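Local structure of putative 6-pyruvoyl tetrahydrobiopterin synthase (Caenorhabditis elegans, 2G64) at residues W50-R55 with K73-V78; A29-K32 with C38-S41. The protein probably converts 7,8-dihydroneopterin triphosphate into 6-pyruvoyl tetrahydropterin with loss of triphosphate, a zinc-dependent step in tetrahydrobiopterin biosynthesis. The protein carries 1 engineered substitution. All blocks are in the same frame, centred on the assembly; numbering follows the deposited sequence.

Contact 1: W50-R55 with K73-V78; sequences WKVKLR and KEMSLV
W50 and V52 on the strand meet M75 and V78 on the helix in a mainly apolar interface: the side chains touch one another through carbon and sulfur, and the one polar atom among the close contacts is the backbone O of M75. The indole presents the far corner of its six-membered ring to the helix: CH2 of W50 lies 3.6 Å from CB of V78, and the two side chains cross at about a right angle. CZ3 of W50 reaches CB of M75 at 3.8 Å. The first torsion of W50 (chi1 -173°) swings the indole beside its own carbonyl carbon and out toward the helix.

The polar approach is to the ring edge. The backbone O of M75 sits near the ring plane, 3.6 Å from CZ3 of W50, where the slightly positive rim hydrogens would probably suit it.

Strand 44-57 lies between strands 6-19 and 122-128, antiparallel to both, and helix 68-80 packs on it beside helix 101-115, as in the tunnelling (T) fold of this family, where a pair of helices covers one side of an antiparallel sheet. The short segments run 140° apart with axes 11.2 Å from each other. M108 and L112 of helix 101-115 fill in beside W50 and V52.

The sulfur contacts form a third group. SD of M75 stands 5.2 Å from the centroid of the six-membered ring of W50, placed obliquely, a Met-aromatic contact. The bend at chi3 (63°) turns CE of M75 along the strand toward W50, and the methyl touches CG2 of V52 at 3.6 Å as well as CE3 of W50. Were the indole cut back to an alanine here, V78 would probably lose its partner on segment 50-55 and a gap would open beside M75.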
ATOM      1  N   TRP A  50      -1.456  14.075   3.537  1.00 11.43           N
ATOM      2  CA  TRP A  50      -2.578  14.988   3.771  1.00 13.78           C
ATOM      3  C   TRP A  50      -3.747  14.577   2.868  1.00 16.45           C
ATOM      4  O   TRP A  50      -3.602  14.558   1.652  1.00 14.05           O
ATOM      5  CB  TRP A  50      -2.159  16.406   3.378  1.00 14.51           C
ATOM      6  CG  TRP A  50      -3.166  17.466   3.717  1.00 14.03           C
ATOM      7  CD1 TRP A  50      -4.082  17.441   4.734  1.00 13.51           C
ATOM      8  CD2 TRP A  50      -3.332  18.729   3.050  1.00 14.49           C
ATOM      9  NE1 TRP A  50      -4.820  18.633   4.739  1.00 12.31           N
ATOM     10  CE2 TRP A  50      -4.367  19.437   3.728  1.00 12.19           C
ATOM     11  CE3 TRP A  50      -2.688  19.347   1.964  1.00 14.74           C
ATOM     12  CZ2 TRP A  50      -4.788  20.730   3.336  1.00 11.66           C
ATOM     13  CZ3 TRP A  50      -3.132  20.638   1.554  1.00 14.90           C
ATOM     14  CH2 TRP A  50      -4.159  21.309   2.256  1.00 13.53           C
ATOM     15  N   LYS A  51      -4.903  14.245   3.435  1.00 11.18           N
ATOM     16  CA  LYS A  51      -6.047  13.989   2.542  1.00 13.22           C
ATOM     17  C   LYS A  51      -7.111  15.047   2.790  1.00 15.68           C
ATOM     18  O   LYS A  51      -7.443  15.329   3.925  1.00 14.46           O
ATOM     19  CB  LYS A  51      -6.645  12.603   2.791  1.00 14.22           C
ATOM     20  CG  LYS A  51      -5.615  11.471   2.876  1.00 15.02           C
ATOM     21  CD  LYS A  51      -6.326  10.136   2.982  1.00 23.25           C
ATOM     22  CE  LYS A  51      -5.318   8.981   3.002  1.00 26.77           C
ATOM     23  NZ  LYS A  51      -6.028   7.667   3.192  1.00 24.11           N
ATOM     24  N   VAL A  52      -7.645  15.597   1.715  1.00 11.44           N
ATOM     25  CA  VAL A  52      -8.619  16.685   1.788  1.00 17.41           C
ATOM     26  C   VAL A  52      -9.914  16.152   1.210  1.00 12.87           C
ATOM     27  O   VAL A  52      -9.968  15.795   0.028  1.00 12.95           O
ATOM     28  CB  VAL A  52      -8.150  17.899   0.962  1.00 15.45           C
ATOM     29  CG1 VAL A  52      -9.294  18.928   0.786  1.00 14.61           C
ATOM     30  CG2 VAL A  52      -6.931  18.510   1.633  1.00 13.66           C
ATOM     31  N   LYS A  53     -10.939  16.082   2.056  1.00 12.94           N
ATOM     32  CA  LYS A  53     -12.212  15.487   1.665  1.00 16.47           C
ATOM     33  C   LYS A  53     -13.311  16.557   1.606  1.00 14.94           C
ATOM     34  O   LYS A  53     -13.505  17.324   2.546  1.00 12.60           O
ATOM     35  CB  LYS A  53     -12.598  14.370   2.652  1.00 16.57           C
ATOM     36  CG  LYS A  53     -13.826  13.525   2.250  1.00 16.80           C
ATOM     37  CD  LYS A  53     -13.967  12.377   3.248  1.00 18.25           C
ATOM     38  CE  LYS A  53     -15.109  11.451   2.888  1.00 15.28           C
ATOM     39  NZ  LYS A  53     -15.017  10.131   3.582  1.00 22.10           N
ATOM     40  N   LEU A  54     -14.009  16.584   0.480  1.00 16.41           N
ATOM     41  CA  LEU A  54     -15.064  17.558   0.223  1.00 16.74           C
ATOM     42  C   LEU A  54     -16.367  16.776   0.144  1.00 15.60           C
ATOM     43  O   LEU A  54     -16.357  15.585  -0.189  1.00 15.15           O
ATOM     44  CB  LEU A  54     -14.801  18.246  -1.121  1.00 14.04           C
ATOM     45  CG  LEU A  54     -13.389  18.826  -1.340  1.00 16.19           C
ATOM     46  CD1 LEU A  54     -13.386  19.607  -2.672  1.00 20.52           C
ATOM     47  CD2 LEU A  54     -12.978  19.745  -0.188  1.00 17.37           C
ATOM     48  N   ARG A  55     -17.485  17.419   0.461  1.00 14.27           N
ATOM     49  CA  ARG A  55     -18.781  16.755   0.305  1.00 15.30           C
ATOM     50  C   ARG A  55     -19.790  17.775  -0.232  1.00 15.49           C
ATOM     51  O   ARG A  55     -19.847  18.919   0.245  1.00 17.98           O
ATOM     52  CB  ARG A  55     -19.250  16.215   1.661  1.00 13.14           C
ATOM     53  CG  ARG A  55     -20.584  15.489   1.624  1.00 14.53           C
ATOM     54  CD  ARG A  55     -20.896  14.923   3.001  1.00 26.55           C
ATOM     55  NE  ARG A  55     -22.049  14.036   2.962  1.00 40.11           N
ATOM     56  CZ  ARG A  55     -23.304  14.435   3.144  1.00 59.94           C
ATOM     57  NH1 ARG A  55     -23.568  15.714   3.371  1.00 40.54           N
ATOM     58  NH2 ARG A  55     -24.297  13.556   3.090  1.00 46.37           N
ATOM     59  N   LYS A  73      -4.630  23.723  -6.870  1.00 22.84           N
ATOM     60  CA  LYS A  73      -3.992  25.026  -6.656  0.50 23.37           C
ATOM     61  C   LYS A  73      -4.111  25.507  -5.210  1.00 24.20           C
ATOM     62  O   LYS A  73      -3.130  26.012  -4.632  1.00 18.51           O
ATOM     63  CB  LYS A  73      -4.572  26.072  -7.619  0.50 20.76           C
ATOM     64  CG  LYS A  73      -3.993  26.018  -9.027  0.50 20.29           C
ATOM     65  CD  LYS A  73      -4.528  27.157  -9.897  0.50 26.27           C
ATOM     66  CE  LYS A  73      -4.723  28.437  -9.094  0.50 27.27           C
ATOM     67  NZ  LYS A  73      -5.007  29.606  -9.972  0.50 56.43           N
ATOM     68  N   GLU A  74      -5.299  25.346  -4.626  1.00 17.03           N
ATOM     69  CA  GLU A  74      -5.564  25.770  -3.269  1.00 21.64           C
ATOM     70  C   GLU A  74      -4.762  24.908  -2.302  1.00 19.68           C
ATOM     71  O   GLU A  74      -4.159  25.434  -1.370  1.00 18.87           O
ATOM     72  CB  GLU A  74      -7.063  25.682  -2.962  1.00 19.94           C
ATOM     73  CG  GLU A  74      -7.853  26.773  -3.679  1.00 22.57           C
ATOM     74  CD  GLU A  74      -9.303  26.398  -3.982  1.00 33.33           C
ATOM     75  OE1 GLU A  74      -9.775  25.307  -3.589  1.00 22.09           O
ATOM     76  OE2 GLU A  74      -9.979  27.214  -4.629  1.00 28.74           O
ATOM     77  N   MET A  75      -4.758  23.593  -2.523  1.00 16.65           N
ATOM     78  CA  MET A  75      -3.954  22.699  -1.676  1.00 14.97           C
ATOM     79  C   MET A  75      -2.451  23.018  -1.782  1.00 24.55           C
ATOM     80  O   MET A  75      -1.734  22.960  -0.785  1.00 19.68           O
ATOM     81  CB  MET A  75      -4.222  21.233  -2.015  1.00 18.80           C
ATOM     82  CG  MET A  75      -5.583  20.756  -1.504  1.00 18.97           C
ATOM     83  SD  MET A  75      -5.951  19.052  -1.957  1.00 19.12           S
ATOM     84  CE  MET A  75      -4.653  18.122  -1.101  1.00 18.60           C
ATOM     85  N   SER A  76      -1.985  23.355  -2.985  1.00 19.01           N
ATOM     86  CA  SER A  76      -0.581  23.748  -3.192  0.50 16.58           C
ATOM     87  C   SER A  76      -0.200  24.941  -2.321  1.00 19.23           C
ATOM     88  O   SER A  76       0.886  24.978  -1.735  1.00 18.88           O
ATOM     89  CB  SER A  76      -0.307  24.074  -4.667  0.50 20.06           C
ATOM     90  OG  SER A  76       1.092  24.090  -4.930  0.50 18.30           O
ATOM     91  N   LEU A  77      -1.094  25.916  -2.235  1.00 19.98           N
ATOM     92  CA  LEU A  77      -0.864  27.114  -1.428  1.00 18.72           C
ATOM     93  C   LEU A  77      -0.641  26.761   0.038  1.00 25.52           C
ATOM     94  O   LEU A  77       0.262  27.304   0.696  1.00 19.68           O
ATOM     95  CB  LEU A  77      -2.047  28.060  -1.554  1.00 23.51           C
ATOM     96  CG  LEU A  77      -2.121  28.874  -2.837  1.00 25.53           C
ATOM     97  CD1 LEU A  77      -3.367  29.729  -2.788  1.00 23.34           C
ATOM     98  CD2 LEU A  77      -0.856  29.751  -2.996  1.00 30.59           C
ATOM     99  N   VAL A  78      -1.434  25.818   0.540  1.00 18.33           N
ATOM    100  CA  VAL A  78      -1.270  25.355   1.911  1.00 17.96           C
ATOM    101  C   VAL A  78       0.038  24.556   2.057  1.00 18.74           C
ATOM    102  O   VAL A  78       0.792  24.749   3.019  1.00 18.27           O
ATOM    103  CB  VAL A  78      -2.485  24.494   2.370  1.00 19.11           C
ATOM    104  CG1 VAL A  78      -2.353  24.096   3.825  1.00 16.80           C
ATOM    105  CG2 VAL A  78      -3.818  25.247   2.126  1.00 20.57           C
TER

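Contact 2: A29-K32 with C38-S41; sequences AENK and CNNS. With NA (sodium ion), chain C.
The amide of N39 lies against CB and the backbone carbonyl of N31: ND2 of N39 is 3.7 Å from CB of N31, and CG of N39 is 3.9 Å from the backbone O of N31. The two amide planes are only 4° apart, although the side chains cross at about a right angle. K32 adds a looser approach, its backbone N 3.9 Å from OD1 of N39. These distances indicate packing of polar groups, with the hydrogen bonding directed to other residues.

A chi1 of -174° points the amide of N39 at helix 28-35. There ND2 of N39 bonds the backbone O of L21, while OD1 of N31 accepts from the backbone N of S23. Both asparagines therefore grip the same loop, which follows the zinc ligand H19.

Around N39 the chain bends over a sodium ion, bound by O of C38 at 2.7 Å and O of N40 at 2.8 Å; H44, also a zinc ligand, is the third protein ligand of the sodium. A neighbouring subunit closes over this side: its D90 bonds ND2 of N40, and its H84 packs on C38 and N40.

The two amide bonds to the 21-23 loop are consistent with a held position for the turn that carries C38, the probable proton acceptor, beside H84 of the neighbouring subunit, a charge-relay residue by similarity.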
ATOM      1  N   ALA A  29      11.573  19.056  32.124  1.00 19.73           N
ATOM      2  CA  ALA A  29      11.270  17.708  32.608  1.00 17.01           C
ATOM      3  C   ALA A  29       9.881  17.238  32.193  1.00 22.00           C
ATOM      4  O   ALA A  29       9.710  16.105  31.762  1.00 22.02           O
ATOM      5  CB  ALA A  29      11.427  17.634  34.134  1.00 20.39           C
ATOM      6  N   GLU A  30       8.888  18.114  32.327  1.00 19.00           N
ATOM      7  CA  GLU A  30       7.516  17.790  31.926  1.00 22.49           C
ATOM      8  C   GLU A  30       7.422  17.498  30.420  1.00 21.42           C
ATOM      9  O   GLU A  30       6.740  16.557  29.985  1.00 19.77           O
ATOM     10  CB  GLU A  30       6.597  18.953  32.308  1.00 17.68           C
ATOM     11  CG  GLU A  30       6.268  18.977  33.799  1.00 23.36           C
ATOM     12  CD  GLU A  30       5.656  20.285  34.282  1.00 37.31           C
ATOM     13  OE1 GLU A  30       5.656  21.302  33.539  1.00 25.85           O
ATOM     14  OE2 GLU A  30       5.174  20.292  35.432  1.00 37.39           O
ATOM     15  N   ASN A  31       8.127  18.298  29.632  1.00 17.31           N
ATOM     16  CA  ASN A  31       8.172  18.083  28.171  1.00 15.44           C
ATOM     17  C   ASN A  31       8.795  16.752  27.810  1.00 19.93           C
ATOM     18  O   ASN A  31       8.308  16.033  26.954  1.00 16.32           O
ATOM     19  CB  ASN A  31       8.972  19.192  27.498  1.00 13.59           C
ATOM     20  CG  ASN A  31       8.108  20.345  27.100  1.00 23.45           C
ATOM     21  OD1 ASN A  31       7.150  20.161  26.352  1.00 16.38           O
ATOM     22  ND2 ASN A  31       8.430  21.547  27.598  1.00 15.72           N
ATOM     23  N   LYS A  32       9.887  16.417  28.483  1.00 19.95           N
ATOM     24  CA  LYS A  32      10.492  15.103  28.295  1.00 18.63           C
ATOM     25  C   LYS A  32       9.521  13.985  28.674  1.00 15.62           C
ATOM     26  O   LYS A  32       9.385  12.988  27.947  1.00 23.06           O
ATOM     27  CB  LYS A  32      11.803  15.017  29.096  1.00 24.08           C
ATOM     28  CG  LYS A  32      12.582  13.692  28.957  1.00 33.85           C
ATOM     29  CD  LYS A  32      12.696  13.181  27.526  1.00 40.40           C
ATOM     30  CE  LYS A  32      13.382  11.809  27.487  1.00 68.15           C
ATOM     31  NZ  LYS A  32      12.952  10.950  26.334  1.00 54.87           N
ATOM     32  N   CYS A  38       9.883  12.133  21.215  1.00 17.56           N
ATOM     33  CA  CYS A  38       9.408  13.227  20.363  1.00 22.96           C
ATOM     34  C   CYS A  38       9.916  14.611  20.797  1.00 17.64           C
ATOM     35  O   CYS A  38       9.912  15.556  20.005  1.00 17.28           O
ATOM     36  CB  CYS A  38       7.893  13.219  20.249  1.00 19.69           C
ATOM     37  SG  CYS A  38       7.253  11.767  19.371  1.00 27.97           S
ATOM     38  N   ASN A  39      10.417  14.702  22.025  1.00 13.93           N
ATOM     39  CA  ASN A  39      11.008  15.942  22.507  1.00 17.01           C
ATOM     40  C   ASN A  39      12.519  16.067  22.185  1.00 22.76           C
ATOM     41  O   ASN A  39      13.178  17.013  22.630  1.00 19.51           O
ATOM     42  CB  ASN A  39      10.735  16.054  24.025  1.00 19.94           C
ATOM     43  CG  ASN A  39      11.176  17.372  24.614  1.00 20.25           C
ATOM     44  OD1 ASN A  39      12.117  17.412  25.420  1.00 18.34           O
ATOM     45  ND2 ASN A  39      10.498  18.459  24.239  1.00 18.25           N
ATOM     46  N   ASN A  40      13.070  15.130  21.404  1.00 20.02           N
ATOM     47  CA  ASN A  40      14.515  15.165  21.072  1.00 21.94           C
ATOM     48  C   ASN A  40      14.871  16.579  20.672  1.00 16.16           C
ATOM     49  O   ASN A  40      14.221  17.157  19.791  1.00 20.48           O
ATOM     50  CB  ASN A  40      14.855  14.240  19.869  1.00 31.91           C
ATOM     51  CG  ASN A  40      16.334  14.355  19.416  1.00 41.09           C
ATOM     52  OD1 ASN A  40      17.232  14.048  20.189  1.00 29.99           O
ATOM     53  ND2 ASN A  40      16.580  14.779  18.153  1.00 17.76           N
ATOM     54  N   SER A  41      15.910  17.134  21.291  1.00 22.97           N
ATOM     55  CA  SER A  41      16.165  18.562  21.154  1.00 19.53           C
ATOM     56  C   SER A  41      16.431  19.021  19.732  1.00 17.24           C
ATOM     57  O   SER A  41      16.058  20.138  19.367  1.00 21.65           O
ATOM     58  CB  SER A  41      17.262  19.039  22.120  1.00 32.38           C
ATOM     59  OG  SER A  41      18.548  18.755  21.616  1.00 39.86           O
TER
HETATM   60 NA    NA C1002      12.096  15.900  18.403  1.00 30.42          NA

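Overall arrangement
Contact 1 is core, its centre about 8 Å from the centre of the chain and all four touching residues buried. Contact 2 lies about 24 Å out yet is still largely buried, with N31 and N39 covered and K32 at the exposed edge. They share no element; helix 28-35 precedes strand 44-57, which supplies one side of contact 1 and begins at the metal ligand H44. The nearest atoms of the two contacts are about 18 Å apart. Chemistry follows place: sheet and helix join through apolar and sulfur contacts within one subunit, while the 29-32/38-41 pairing is amide-rich, carries a sodium ion and is reached by a neighbouring subunit.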